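Local coordinates for protection of telomeres protein 1 (Schizosaccharomyces pombe, PDB 7CUI) that protects the single-stranded 3' overhang of telomeres, binding the sequence GGTTAC, and regulates telomerase, the part described being its C-terminal region, at residues A[47-52]-A[168-173]; A[78-83]-A[112-117]; A[136-141]-A[157-162]; A[31-36]-A[86-91]. All blocks are in the same frame, centred on the assembly; numbering follows the deposited sequence.

Contact 1: A[47-52]-A[168-173]; sequences KPRKHR and VKEYIP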
loop_
_atom_site.group_PDB
_atom_site.type_symbol
_atom_site.label_atom_id
_atom_site.label_comp_id
_atom_site.label_asym_id
_atom_site.label_seq_id
_atom_site.Cartn_x
_atom_site.Cartn_y
_atom_site.Cartn_z
ATOM N N LYS A 47 -4.600 18.864 -8.253
ATOM C CA LYS A 47 -4.285 19.254 -6.886
ATOM C C LYS A 47 -4.357 18.002 -6.011
ATOM O O LYS A 47 -4.747 16.944 -6.503
ATOM C CB LYS A 47 -5.270 20.327 -6.407
ATOM C CG LYS A 47 -6.679 19.836 -6.101
ATOM C CD LYS A 47 -7.344 20.582 -4.966
ATOM C CE LYS A 47 -8.687 19.995 -4.581
ATOM N NZ LYS A 47 -9.271 20.671 -3.398
ATOM N N PRO A 48 -3.995 18.052 -4.704
ATOM C CA PRO A 48 -4.116 16.875 -3.841
ATOM C C PRO A 48 -5.574 16.517 -3.552
ATOM O O PRO A 48 -6.395 17.393 -3.286
ATOM C CB PRO A 48 -3.365 17.269 -2.562
ATOM C CG PRO A 48 -3.435 18.778 -2.537
ATOM C CD PRO A 48 -3.438 19.213 -3.990
ATOM N N ARG A 49 -5.873 15.214 -3.634
ATOM C CA ARG A 49 -7.213 14.679 -3.444
ATOM C C ARG A 49 -7.180 13.613 -2.349
ATOM O O ARG A 49 -6.116 13.128 -1.978
ATOM C CB ARG A 49 -7.753 14.099 -4.758
ATOM C CG ARG A 49 -7.950 15.119 -5.871
ATOM C CD ARG A 49 -8.826 14.601 -6.997
ATOM N NE ARG A 49 -8.150 13.694 -7.920
ATOM C CZ ARG A 49 -8.760 12.918 -8.815
ATOM N NH1 ARG A 49 -10.080 12.917 -8.912
ATOM N NH2 ARG A 49 -8.044 12.137 -9.606
ATOM N N LYS A 50 -8.362 13.243 -1.849
ATOM C CA LYS A 50 -8.508 12.319 -0.736
ATOM C C LYS A 50 -9.725 11.439 -1.018
ATOM O O LYS A 50 -10.853 11.925 -0.992
ATOM C CB LYS A 50 -8.707 13.142 0.543
ATOM C CG LYS A 50 -7.924 12.726 1.781
ATOM C CD LYS A 50 -7.777 13.878 2.764
ATOM C CE LYS A 50 -6.865 13.600 3.943
ATOM N NZ LYS A 50 -7.626 13.339 5.188
ATOM N N HIS A 51 -9.490 10.152 -1.318
ATOM C CA HIS A 51 -10.546 9.253 -1.775
ATOM C C HIS A 51 -10.738 8.079 -0.816
ATOM O O HIS A 51 -9.898 7.810 0.038
ATOM C CB HIS A 51 -10.254 8.691 -3.177
ATOM C CG HIS A 51 -9.720 9.672 -4.165
ATOM N ND1 HIS A 51 -10.540 10.488 -4.922
ATOM C CD2 HIS A 51 -8.454 9.946 -4.545
ATOM C CE1 HIS A 51 -9.800 11.230 -5.718
ATOM N NE2 HIS A 51 -8.516 10.917 -5.506
ATOM N N ARG A 52 -11.847 7.355 -1.013
ATOM C CA ARG A 52 -12.200 6.174 -0.241
ATOM C C ARG A 52 -12.583 5.063 -1.211
ATOM O O ARG A 52 -13.352 5.292 -2.139
ATOM C CB ARG A 52 -13.403 6.488 0.650
ATOM C CG ARG A 52 -13.684 5.452 1.726
ATOM C CD ARG A 52 -14.771 5.968 2.648
ATOM N NE ARG A 52 -15.968 5.146 2.596
ATOM C CZ ARG A 52 -16.295 4.257 3.525
ATOM N NH1 ARG A 52 -15.515 4.084 4.579
ATOM N NH2 ARG A 52 -17.400 3.546 3.396
ATOM N N VAL A 168 -7.022 6.751 0.554
ATOM C CA VAL A 168 -5.795 7.101 -0.144
ATOM C C VAL A 168 -5.703 8.617 -0.262
ATOM O O VAL A 168 -6.709 9.290 -0.474
ATOM C CB VAL A 168 -5.675 6.419 -1.524
ATOM C CG1 VAL A 168 -5.727 4.902 -1.417
ATOM C CG2 VAL A 168 -6.697 6.933 -2.530
ATOM N N LYS A 169 -4.481 9.138 -0.101
ATOM C CA LYS A 169 -4.197 10.532 -0.391
ATOM C C LYS A 169 -3.388 10.613 -1.683
ATOM O O LYS A 169 -2.337 9.990 -1.806
ATOM C CB LYS A 169 -3.546 11.240 0.803
ATOM C CG LYS A 169 -2.365 10.537 1.458
ATOM C CD LYS A 169 -2.009 11.138 2.801
ATOM C CE LYS A 169 -1.093 10.251 3.615
ATOM N NZ LYS A 169 -0.848 10.804 4.969
ATOM N N GLU A 170 -3.925 11.369 -2.643
ATOM C CA GLU A 170 -3.337 11.555 -3.959
ATOM C C GLU A 170 -2.467 12.806 -3.922
ATOM O O GLU A 170 -2.869 13.818 -3.355
ATOM C CB GLU A 170 -4.466 11.721 -4.978
ATOM C CG GLU A 170 -4.022 11.678 -6.429
ATOM C CD GLU A 170 -5.193 11.632 -7.397
ATOM O OE1 GLU A 170 -6.330 11.885 -6.960
ATOM O OE2 GLU A 170 -4.970 11.333 -8.583
ATOM N N TYR A 171 -1.282 12.723 -4.533
ATOM C CA TYR A 171 -0.298 13.792 -4.462
ATOM C C TYR A 171 0.736 13.608 -5.567
ATOM O O TYR A 171 0.794 12.557 -6.198
ATOM C CB TYR A 171 0.403 13.786 -3.100
ATOM C CG TYR A 171 1.283 12.582 -2.868
ATOM C CD1 TYR A 171 0.740 11.360 -2.507
ATOM C CD2 TYR A 171 2.660 12.659 -3.027
ATOM C CE1 TYR A 171 1.538 10.245 -2.312
ATOM C CE2 TYR A 171 3.474 11.555 -2.830
ATOM C CZ TYR A 171 2.911 10.344 -2.467
ATOM O OH TYR A 171 3.700 9.249 -2.266
ATOM N N ILE A 172 1.562 14.638 -5.773
ATOM C CA ILE A 172 2.608 14.618 -6.783
ATOM C C ILE A 172 3.935 14.926 -6.095
ATOM O O ILE A 172 4.165 16.072 -5.708
ATOM C CB ILE A 172 2.311 15.653 -7.889
ATOM C CG1 ILE A 172 0.919 15.466 -8.501
ATOM C CG2 ILE A 172 3.404 15.644 -8.951
ATOM C CD1 ILE A 172 0.342 16.722 -9.128
ATOM N N PRO A 173 4.858 13.947 -5.923
ATOM C CA PRO A 173 6.113 14.222 -5.225
ATOM C C PRO A 173 7.129 14.876 -6.156
ATOM O O PRO A 173 6.985 14.831 -7.377
ATOM C CB PRO A 173 6.591 12.820 -4.827
ATOM C CG PRO A 173 6.101 11.944 -5.958
ATOM C CD PRO A 173 4.777 12.552 -6.389
#
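His51 and Val168 form a hydrogen-bonded pair between antiparallel strands (directions 150° apart): His51 N to Val168 O spans 3.0 Å and Val168 N to His51 O 3.1 Å. Lys50 and Lys169 follow as a non-hydrogen-bonded pair, and further on Glu170 N donates to Arg49 O at 2.9 Å. This joins the long strand 49-73 to strand 163-171, a pairing consistent with the closed barrel of an OB fold. On the face that carries Arg49, His51 and Val168, the carboxylate of Glu170 gathers the polar groups. His51 NE2 reaches Glu170 OE1 at 2.8 Å, almost straight (173°) and within the imidazole plane. Arg49 bends at chi3 and lies alongside Glu170, its NE forming a salt bridge to Glu170 OE1 at 2.7 Å through a bent, weak hydrogen bond, so that OE1 takes both donors. His51 CE1 sits over one guanidinium face, offset toward the rim, and Arg49 NH2 has a further partner in Ile37 O. Trp191 and Phe186 pack against Glu170.

Contact 2: A[78-83]-A[112-117]; sequences YVWMFA and IQPCNL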
loop_
_atom_site.group_PDB
_atom_site.type_symbol
_atom_site.label_atom_id
_atom_site.label_comp_id
_atom_site.label_asym_id
_atom_site.label_seq_id
_atom_site.Cartn_x
_atom_site.Cartn_y
_atom_site.Cartn_z
ATOM N N TYR A 78 15.479 2.465 10.242
ATOM C CA TYR A 78 14.683 1.955 9.137
ATOM C C TYR A 78 13.269 2.538 9.177
ATOM O O TYR A 78 12.801 2.995 10.220
ATOM C CB TYR A 78 14.651 0.424 9.176
ATOM C CG TYR A 78 15.952 -0.266 8.846
ATOM C CD1 TYR A 78 16.988 -0.330 9.766
ATOM C CD2 TYR A 78 16.141 -0.878 7.615
ATOM C CE1 TYR A 78 18.183 -0.966 9.467
ATOM C CE2 TYR A 78 17.329 -1.518 7.299
ATOM C CZ TYR A 78 18.354 -1.565 8.230
ATOM O OH TYR A 78 19.520 -2.204 7.922
ATOM N N VAL A 79 12.591 2.518 8.023
ATOM C CA VAL A 79 11.197 2.924 7.933
ATOM C C VAL A 79 10.445 1.933 7.054
ATOM O O VAL A 79 11.036 1.322 6.162
ATOM C CB VAL A 79 11.006 4.363 7.408
ATOM C CG1 VAL A 79 11.455 5.411 8.416
ATOM C CG2 VAL A 79 11.640 4.580 6.040
ATOM N N TRP A 80 9.139 1.805 7.326
ATOM C CA TRP A 80 8.247 1.016 6.495
ATOM C C TRP A 80 8.121 1.679 5.130
ATOM O O TRP A 80 7.901 2.885 5.038
ATOM C CB TRP A 80 6.856 0.891 7.130
ATOM C CG TRP A 80 6.795 0.138 8.423
ATOM C CD1 TRP A 80 6.315 0.601 9.614
ATOM C CD2 TRP A 80 7.206 -1.222 8.657
ATOM N NE1 TRP A 80 6.410 -0.368 10.576
ATOM C CE2 TRP A 80 6.954 -1.497 10.020
ATOM C CE3 TRP A 80 7.767 -2.227 7.859
ATOM C CZ2 TRP A 80 7.230 -2.740 10.592
ATOM C CZ3 TRP A 80 8.050 -3.450 8.427
ATOM C CH2 TRP A 80 7.785 -3.700 9.775
HETATM N N MSE A 81 8.250 0.870 4.079
HETATM C CA MSE A 81 7.923 1.318 2.739
HETATM C C MSE A 81 7.615 0.116 1.851
HETATM O O MSE A 81 8.488 -0.697 1.556
HETATM C CB MSE A 81 9.041 2.192 2.165
HETATM C CG MSE A 81 8.683 2.780 0.827
HETATM SE SE MSE A 81 10.268 3.507 -0.050
HETATM C CE MSE A 81 11.398 2.049 -0.731
ATOM N N PHE A 82 6.348 0.022 1.443
ATOM C CA PHE A 82 5.884 -1.008 0.528
ATOM C C PHE A 82 4.631 -0.505 -0.183
ATOM O O PHE A 82 4.045 0.499 0.220
ATOM C CB PHE A 82 5.650 -2.333 1.262
ATOM C CG PHE A 82 4.720 -2.260 2.449
ATOM C CD1 PHE A 82 5.215 -2.009 3.721
ATOM C CD2 PHE A 82 3.350 -2.454 2.302
ATOM C CE1 PHE A 82 4.361 -1.949 4.814
ATOM C CE2 PHE A 82 2.499 -2.395 3.398
ATOM C CZ PHE A 82 3.007 -2.146 4.656
ATOM N N ALA A 83 4.238 -1.209 -1.247
ATOM C CA ALA A 83 3.074 -0.819 -2.023
ATOM C C ALA A 83 2.161 -2.023 -2.237
ATOM O O ALA A 83 2.629 -3.128 -2.509
ATOM C CB ALA A 83 3.507 -0.215 -3.335
ATOM N N ILE A 112 5.879 -5.312 16.005
ATOM C CA ILE A 112 6.360 -5.237 14.634
ATOM C C ILE A 112 6.808 -3.802 14.359
ATOM O O ILE A 112 5.990 -2.890 14.247
ATOM C CB ILE A 112 5.301 -5.747 13.632
ATOM C CG1 ILE A 112 4.691 -7.079 14.085
ATOM C CG2 ILE A 112 5.894 -5.844 12.233
ATOM C CD1 ILE A 112 3.607 -7.627 13.181
ATOM N N GLN A 113 8.129 -3.621 14.272
ATOM C CA GLN A 113 8.730 -2.308 14.105
ATOM C C GLN A 113 9.672 -2.333 12.906
ATOM O O GLN A 113 10.231 -3.377 12.574
ATOM C CB GLN A 113 9.507 -1.919 15.365
ATOM C CG GLN A 113 8.639 -1.747 16.603
ATOM C CD GLN A 113 7.589 -0.675 16.434
ATOM O OE1 GLN A 113 7.829 0.391 15.867
ATOM N NE2 GLN A 113 6.396 -0.963 16.921
ATOM N N PRO A 114 9.890 -1.189 12.216
ATOM C CA PRO A 114 10.853 -1.141 11.118
ATOM C C PRO A 114 12.263 -1.408 11.630
ATOM O O PRO A 114 12.679 -0.863 12.651
ATOM C CB PRO A 114 10.728 0.291 10.574
ATOM C CG PRO A 114 10.131 1.078 11.713
ATOM C CD PRO A 114 9.231 0.103 12.446
ATOM N N CYS A 115 12.972 -2.274 10.908
ATOM C CA CYS A 115 14.353 -2.630 11.178
ATOM C C CYS A 115 14.855 -3.417 9.972
ATOM O O CYS A 115 14.136 -3.553 8.986
ATOM C CB CYS A 115 14.444 -3.474 12.445
ATOM S SG CYS A 115 13.393 -4.949 12.389
ATOM N N ASN A 116 16.089 -3.916 10.046
ATOM C CA ASN A 116 16.577 -4.861 9.058
ATOM C C ASN A 116 15.834 -6.181 9.264
ATOM O O ASN A 116 16.081 -6.887 10.236
ATOM C CB ASN A 116 18.096 -5.006 9.155
ATOM C CG ASN A 116 18.692 -5.665 7.933
ATOM O OD1 ASN A 116 19.520 -5.075 7.245
ATOM N ND2 ASN A 116 18.275 -6.887 7.653
ATOM N N LEU A 117 14.915 -6.506 8.349
ATOM C CA LEU A 117 14.004 -7.622 8.539
ATOM C C LEU A 117 14.737 -8.954 8.335
ATOM O O LEU A 117 14.383 -9.971 8.942
ATOM C CB LEU A 117 12.825 -7.452 7.574
ATOM C CG LEU A 117 11.501 -6.884 8.107
ATOM C CD1 LEU A 117 11.553 -6.433 9.557
ATOM C CD2 LEU A 117 10.962 -5.778 7.212
HETATM O O HOH W 1 15.240 0.939 12.530
#
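Trp80 and Pro114 cross at about a right angle, the pyrrolidine lying over one face of the indole. Pro114 CB stands 4.2 Å from the centroid of the five-membered ring of Trp80, a CH-pi contact, while Pro114 CD approaches Trp80 NE1 to 3.4 Å. The benzo end of the indole meets two methyl groups, Ile112 CG2 at 3.8 Å from Trp80 CZ2 and Leu117 CD2 at 3.9 Å from Trp80 CZ3. Such packing fastens strand 77-87 of the OB-like barrel to the loop between helices 100-107 and 121-135, in the helical part that precedes strand 163-171; Trp80 also touches Ala103 and Ile107 of the first of these helices. Tyr78 lies mostly against main chain. Its ring covers the peptide link between Cys115 and Asn116, with Asn116 N 3.5 Å above the plane of the Tyr78 ring, over its centre, and Cys115 C nearer the rim. One water bridges the backbones, accepting from Tyr78 N at 2.8 Å and donating to Pro114 O at 3.1 Å.

Contact 3: A[136-141]-A[157-162]; sequences GNLEER and EDVETP. With SO4 (sulfate ion), chain E.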
loop_
_atom_site.group_PDB
_atom_site.type_symbol
_atom_site.label_atom_id
_atom_site.label_comp_id
_atom_site.label_asym_id
_atom_site.label_seq_id
_atom_site.Cartn_x
_atom_site.Cartn_y
_atom_site.Cartn_z
ATOM N N GLY A 136 -4.718 -12.587 2.472
ATOM C CA GLY A 136 -4.881 -14.035 2.501
ATOM C C GLY A 136 -3.645 -14.777 1.995
ATOM O O GLY A 136 -2.522 -14.519 2.457
ATOM N N ASN A 137 -3.863 -15.675 1.022
ATOM C CA ASN A 137 -2.808 -16.555 0.533
ATOM C C ASN A 137 -2.030 -15.940 -0.631
ATOM O O ASN A 137 -1.294 -16.654 -1.310
ATOM C CB ASN A 137 -3.327 -17.939 0.136
ATOM C CG ASN A 137 -4.003 -18.662 1.279
ATOM O OD1 ASN A 137 -5.224 -18.609 1.412
ATOM N ND2 ASN A 137 -3.224 -19.316 2.118
ATOM N N LEU A 138 -2.156 -14.619 -0.832
ATOM C CA LEU A 138 -1.513 -13.935 -1.947
ATOM C C LEU A 138 0.013 -14.088 -1.896
ATOM O O LEU A 138 0.632 -14.418 -2.908
ATOM C CB LEU A 138 -1.918 -12.458 -1.913
ATOM C CG LEU A 138 -2.105 -11.737 -3.252
ATOM C CD1 LEU A 138 -1.340 -10.421 -3.241
ATOM C CD2 LEU A 138 -1.726 -12.588 -4.456
ATOM N N GLU A 139 0.612 -13.839 -0.723
ATOM C CA GLU A 139 2.061 -13.828 -0.585
ATOM C C GLU A 139 2.610 -15.226 -0.863
ATOM O O GLU A 139 3.616 -15.374 -1.563
ATOM C CB GLU A 139 2.460 -13.314 0.801
ATOM C CG GLU A 139 3.959 -13.161 1.006
ATOM C CD GLU A 139 4.734 -14.384 1.475
ATOM O OE1 GLU A 139 4.103 -15.333 2.006
ATOM O OE2 GLU A 139 5.982 -14.386 1.310
ATOM N N GLU A 140 1.916 -16.235 -0.316
ATOM C CA GLU A 140 2.291 -17.634 -0.447
ATOM C C GLU A 140 2.350 -18.010 -1.921
ATOM O O GLU A 140 3.276 -18.690 -2.362
ATOM C CB GLU A 140 1.249 -18.528 0.222
ATOM C CG GLU A 140 1.448 -18.676 1.714
ATOM C CD GLU A 140 0.336 -19.386 2.470
ATOM O OE1 GLU A 140 -0.552 -20.002 1.818
ATOM O OE2 GLU A 140 0.353 -19.329 3.722
ATOM N N ARG A 141 1.339 -17.552 -2.665
ATOM C CA ARG A 141 1.172 -17.896 -4.066
ATOM C C ARG A 141 2.189 -17.126 -4.902
ATOM O O ARG A 141 2.739 -17.660 -5.863
ATOM C CB ARG A 141 -0.260 -17.606 -4.525
ATOM C CG ARG A 141 -1.269 -18.722 -4.239
ATOM C CD ARG A 141 -0.839 -20.175 -4.282
ATOM N NE ARG A 141 -0.743 -20.777 -5.616
ATOM C CZ ARG A 141 -0.306 -22.020 -5.891
ATOM N NH1 ARG A 141 -0.365 -22.491 -7.160
ATOM N NH2 ARG A 141 0.146 -22.789 -4.912
ATOM N N GLU A 157 -5.114 -14.582 -9.381
ATOM C CA GLU A 157 -6.264 -15.315 -9.881
ATOM C C GLU A 157 -6.329 -16.713 -9.267
ATOM O O GLU A 157 -7.328 -17.414 -9.417
ATOM C CB GLU A 157 -6.301 -15.277 -11.408
ATOM C CG GLU A 157 -5.239 -16.135 -12.068
ATOM C CD GLU A 157 -4.948 -15.761 -13.512
ATOM O OE1 GLU A 157 -5.227 -14.599 -13.894
ATOM O OE2 GLU A 157 -4.438 -16.629 -14.254
ATOM N N ASP A 158 -5.269 -17.100 -8.551
ATOM C CA ASP A 158 -5.227 -18.372 -7.850
ATOM C C ASP A 158 -6.119 -18.334 -6.611
ATOM O O ASP A 158 -6.670 -19.366 -6.226
ATOM C CB ASP A 158 -3.814 -18.707 -7.365
ATOM C CG ASP A 158 -2.834 -19.161 -8.436
ATOM O OD1 ASP A 158 -3.242 -19.284 -9.607
ATOM O OD2 ASP A 158 -1.656 -19.395 -8.076
ATOM N N VAL A 159 -6.241 -17.154 -5.986
ATOM C CA VAL A 159 -6.778 -17.053 -4.637
ATOM C C VAL A 159 -7.802 -15.926 -4.536
ATOM O O VAL A 159 -7.782 -14.976 -5.319
ATOM C CB VAL A 159 -5.654 -16.852 -3.601
ATOM C CG1 VAL A 159 -4.761 -18.079 -3.492
ATOM C CG2 VAL A 159 -4.831 -15.601 -3.879
ATOM N N GLU A 160 -8.679 -16.050 -3.534
ATOM C CA GLU A 160 -9.577 -14.984 -3.130
ATOM C C GLU A 160 -8.943 -14.224 -1.975
ATOM O O GLU A 160 -8.704 -14.793 -0.913
ATOM C CB GLU A 160 -10.892 -15.568 -2.627
ATOM C CG GLU A 160 -11.911 -15.748 -3.716
ATOM C CD GLU A 160 -13.228 -16.298 -3.215
ATOM O OE1 GLU A 160 -14.168 -16.386 -4.028
ATOM O OE2 GLU A 160 -13.301 -16.639 -2.018
ATOM N N THR A 161 -8.701 -12.932 -2.195
ATOM C CA THR A 161 -8.161 -12.057 -1.173
ATOM C C THR A 161 -9.307 -11.238 -0.579
ATOM O O THR A 161 -10.261 -10.912 -1.284
ATOM C CB THR A 161 -7.017 -11.228 -1.765
ATOM O OG1 THR A 161 -7.552 -10.471 -2.854
ATOM C CG2 THR A 161 -5.875 -12.090 -2.263
ATOM N N PRO A 162 -9.282 -10.909 0.738
ATOM C CA PRO A 162 -10.401 -10.215 1.375
ATOM C C PRO A 162 -10.648 -8.795 0.871
ATOM O O PRO A 162 -9.773 -8.186 0.262
ATOM C CB PRO A 162 -10.051 -10.210 2.872
ATOM C CG PRO A 162 -8.559 -10.450 2.932
ATOM C CD PRO A 162 -8.204 -11.236 1.690
HETATM S S SO4 E . -0.766 -25.203 -8.950
HETATM O O1 SO4 E . 0.085 -24.514 -9.883
HETATM O O2 SO4 E . 0.007 -25.588 -7.798
HETATM O O3 SO4 E . -1.840 -24.333 -8.544
HETATM O O4 SO4 E . -1.315 -26.375 -9.576
HETATM O O HOH W 2 -6.543 -16.226 0.183
#
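The guanidinium of Arg141 meets Asp158 through its edge: Asp158 OD2 lies in the guanidinium plane, 3.0 Å from Arg141 NE, along a nearly straight bond (170°). At the carboxylate, the donor arrives on the anti side of OD2, 31° out of plane, the two flat groups being turned 54° apart. A sulfate ion, probably from the crystallisation liquor, stands at the same cation, with Arg141 NH1 bonded to its O2 at 3.2 Å. The second flat pair lies within 136-141, where Asn137 ND2, with the acceptor in its amide plane, reaches Glu140 OE1 at 2.8 Å from above the carboxylate plane. Asn137 precedes helix 138-148, and Gly136, whose positive phi favours glycine, makes the break after helix 121-135. Between the polar ends runs an apolar seam: Val159 CG1 packs on Arg141 CG at 3.6 Å, and Thr161 CG2 on Leu138 CG at 3.9 Å. Water joins Asn137 N and Asn137 OD1 to Glu160 O, while Thr161 OG1 is bonded to Val57 O of the barrel. The contact brings the start of helix 138-148 against the segment that leads into strand 163-171, in the helical part between strands 93-99 and 163-171. Because Asp158 OD2 also accepts from His145 NE2, two side chains donate to this one oxygen, which probably favours the charged carboxylate.

Contact 4: A[31-36]-A[86-91]; sequences LTTIST and VRDVSN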
loop_
_atom_site.group_PDB
_atom_site.type_symbol
_atom_site.label_atom_id
_atom_site.label_comp_id
_atom_site.label_asym_id
_atom_site.label_seq_id
_atom_site.Cartn_x
_atom_site.Cartn_y
_atom_site.Cartn_z
ATOM N N LEU A 31 -17.557 6.806 -0.819
ATOM C CA LEU A 31 -17.009 5.721 -1.617
ATOM C C LEU A 31 -17.080 6.060 -3.107
ATOM O O LEU A 31 -18.161 6.320 -3.637
ATOM C CB LEU A 31 -17.808 4.453 -1.284
ATOM C CG LEU A 31 -17.427 3.177 -2.037
ATOM C CD1 LEU A 31 -15.983 2.792 -1.753
ATOM C CD2 LEU A 31 -18.359 2.031 -1.667
ATOM N N THR A 32 -15.908 6.060 -3.767
ATOM C CA THR A 32 -15.793 6.184 -5.217
ATOM C C THR A 32 -15.044 4.970 -5.772
ATOM O O THR A 32 -14.858 3.988 -5.058
ATOM C CB THR A 32 -15.163 7.519 -5.643
ATOM O OG1 THR A 32 -13.825 7.572 -5.147
ATOM C CG2 THR A 32 -15.949 8.739 -5.204
ATOM N N THR A 33 -14.624 5.032 -7.046
ATOM C CA THR A 33 -13.958 3.904 -7.685
ATOM C C THR A 33 -12.617 4.324 -8.279
ATOM O O THR A 33 -12.364 5.509 -8.485
ATOM C CB THR A 33 -14.791 3.286 -8.817
ATOM O OG1 THR A 33 -14.855 4.247 -9.873
ATOM C CG2 THR A 33 -16.175 2.845 -8.390
ATOM N N ILE A 34 -11.784 3.320 -8.583
ATOM C CA ILE A 34 -10.469 3.520 -9.172
ATOM C C ILE A 34 -10.630 4.021 -10.606
ATOM O O ILE A 34 -9.781 4.763 -11.100
ATOM C CB ILE A 34 -9.616 2.235 -9.078
ATOM C CG1 ILE A 34 -9.313 1.869 -7.622
ATOM C CG2 ILE A 34 -8.336 2.361 -9.895
ATOM C CD1 ILE A 34 -8.712 0.492 -7.425
ATOM N N SER A 35 -11.731 3.622 -11.260
ATOM C CA SER A 35 -12.024 4.079 -12.608
ATOM C C SER A 35 -12.217 5.592 -12.608
ATOM O O SER A 35 -11.684 6.276 -13.477
ATOM C CB SER A 35 -13.214 3.362 -13.186
ATOM O OG SER A 35 -13.234 3.488 -14.601
ATOM N N THR A 36 -12.954 6.096 -11.607
ATOM C CA THR A 36 -13.257 7.514 -11.460
ATOM C C THR A 36 -11.975 8.307 -11.206
ATOM O O THR A 36 -11.806 9.405 -11.739
ATOM C CB THR A 36 -14.302 7.745 -10.357
ATOM O OG1 THR A 36 -15.476 7.011 -10.704
ATOM C CG2 THR A 36 -14.667 9.200 -10.163
ATOM N N VAL A 86 -3.985 -2.573 -5.579
ATOM C CA VAL A 86 -5.347 -2.866 -5.159
ATOM C C VAL A 86 -6.286 -2.834 -6.366
ATOM O O VAL A 86 -5.989 -2.194 -7.372
ATOM C CB VAL A 86 -5.815 -1.936 -4.021
ATOM C CG1 VAL A 86 -4.967 -2.096 -2.768
ATOM C CG2 VAL A 86 -5.881 -0.478 -4.452
ATOM N N ARG A 87 -7.420 -3.543 -6.253
ATOM C CA ARG A 87 -8.414 -3.628 -7.313
ATOM C C ARG A 87 -9.811 -3.402 -6.738
ATOM O O ARG A 87 -10.138 -3.883 -5.654
ATOM C CB ARG A 87 -8.285 -4.948 -8.081
ATOM C CG ARG A 87 -9.521 -5.366 -8.865
ATOM C CD ARG A 87 -9.206 -6.077 -10.170
ATOM N NE ARG A 87 -8.320 -7.229 -10.023
ATOM C CZ ARG A 87 -7.627 -7.804 -11.010
ATOM N NH1 ARG A 87 -7.710 -7.355 -12.256
ATOM N NH2 ARG A 87 -6.847 -8.838 -10.734
ATOM N N ASP A 88 -10.625 -2.689 -7.521
ATOM C CA ASP A 88 -11.916 -2.133 -7.154
ATOM C C ASP A 88 -12.992 -2.865 -7.956
ATOM O O ASP A 88 -12.674 -3.657 -8.842
ATOM C CB ASP A 88 -11.898 -0.637 -7.484
ATOM C CG ASP A 88 -13.095 0.174 -7.031
ATOM O OD1 ASP A 88 -14.174 -0.010 -7.621
ATOM O OD2 ASP A 88 -12.931 1.009 -6.113
ATOM N N VAL A 89 -14.259 -2.579 -7.638
ATOM C CA VAL A 89 -15.427 -3.090 -8.344
ATOM C C VAL A 89 -15.281 -2.894 -9.856
ATOM O O VAL A 89 -15.821 -3.677 -10.634
ATOM C CB VAL A 89 -16.720 -2.432 -7.812
ATOM C CG1 VAL A 89 -17.959 -2.944 -8.523
ATOM C CG2 VAL A 89 -16.866 -2.616 -6.306
ATOM N N SER A 90 -14.544 -1.854 -10.267
ATOM C CA SER A 90 -14.509 -1.433 -11.659
ATOM C C SER A 90 -13.360 -2.069 -12.449
ATOM O O SER A 90 -13.041 -1.597 -13.536
ATOM C CB SER A 90 -14.489 0.074 -11.766
ATOM O OG SER A 90 -13.380 0.626 -11.069
ATOM N N ASN A 91 -12.746 -3.129 -11.902
ATOM C CA ASN A 91 -11.770 -3.956 -12.604
ATOM C C ASN A 91 -10.541 -3.159 -13.043
ATOM O O ASN A 91 -9.936 -3.477 -14.065
ATOM C CB ASN A 91 -12.382 -4.715 -13.788
ATOM C CG ASN A 91 -12.804 -6.122 -13.426
ATOM O OD1 ASN A 91 -13.382 -6.348 -12.365
ATOM N ND2 ASN A 91 -12.509 -7.076 -14.295
#
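Val86 and Ile34 open the contact, Val86 CG2 on strand 77-87 lying 4.2 Å from Ile34 CD1. At Asp88 the chain turns, and this residue has the largest share of the second segment's contact. Its CB meets Ile34 CD1 at 3.4 Å, the two side chains sliding past each other in opposite directions. CG of Asp88 is anti to the backbone N (chi1 -173°), and the Asp88 side chain crosses that of Thr33 at about a right angle, with Asp88 OD1 3.6 Å from Thr33 CB. Through its anti lone pair the same OD1 accepts from Ser90 N at 3.2 Å, an Asx turn inside the type I beta turn from Asp88 to Asn91. Ser90 OG then receives a weak bond from Ser35 N, in the first turn of helix 34-38. Thr33 OG1, at the N-cap residue, and Thr36 OG1 share a hydrogen bond of 3.0 Å. The short helix therefore sits over the turn joining strands 77-87 and 93-99, with Ile34 packed on Leu53, Val92 and Leu94, and Val86 touching Val55 and Val96.

The four contacts sample one domain, probably an OB fold, from its barrel to its helical part. Contacts 1 and 4 touch, through a probable hydrogen bond from Thr32 N to Arg52 O of 3.1 Å, so the short helix 34-38 lies close to the pairing of strands 49-73 and 163-171. Contacts 4 and 2 share strand 77-87 but lie on opposite sides of the chain's centre, their centres about 28 Å apart. Contact 3 lies in the helical part that contact 1 encloses in sequence, about 28 Å away between centres, and about 22 Å from contact 2. Another protein's chain reaches contact 1, with packing on Met81 and Ala83 of contact 2, whereas the sulfate belongs to contact 3.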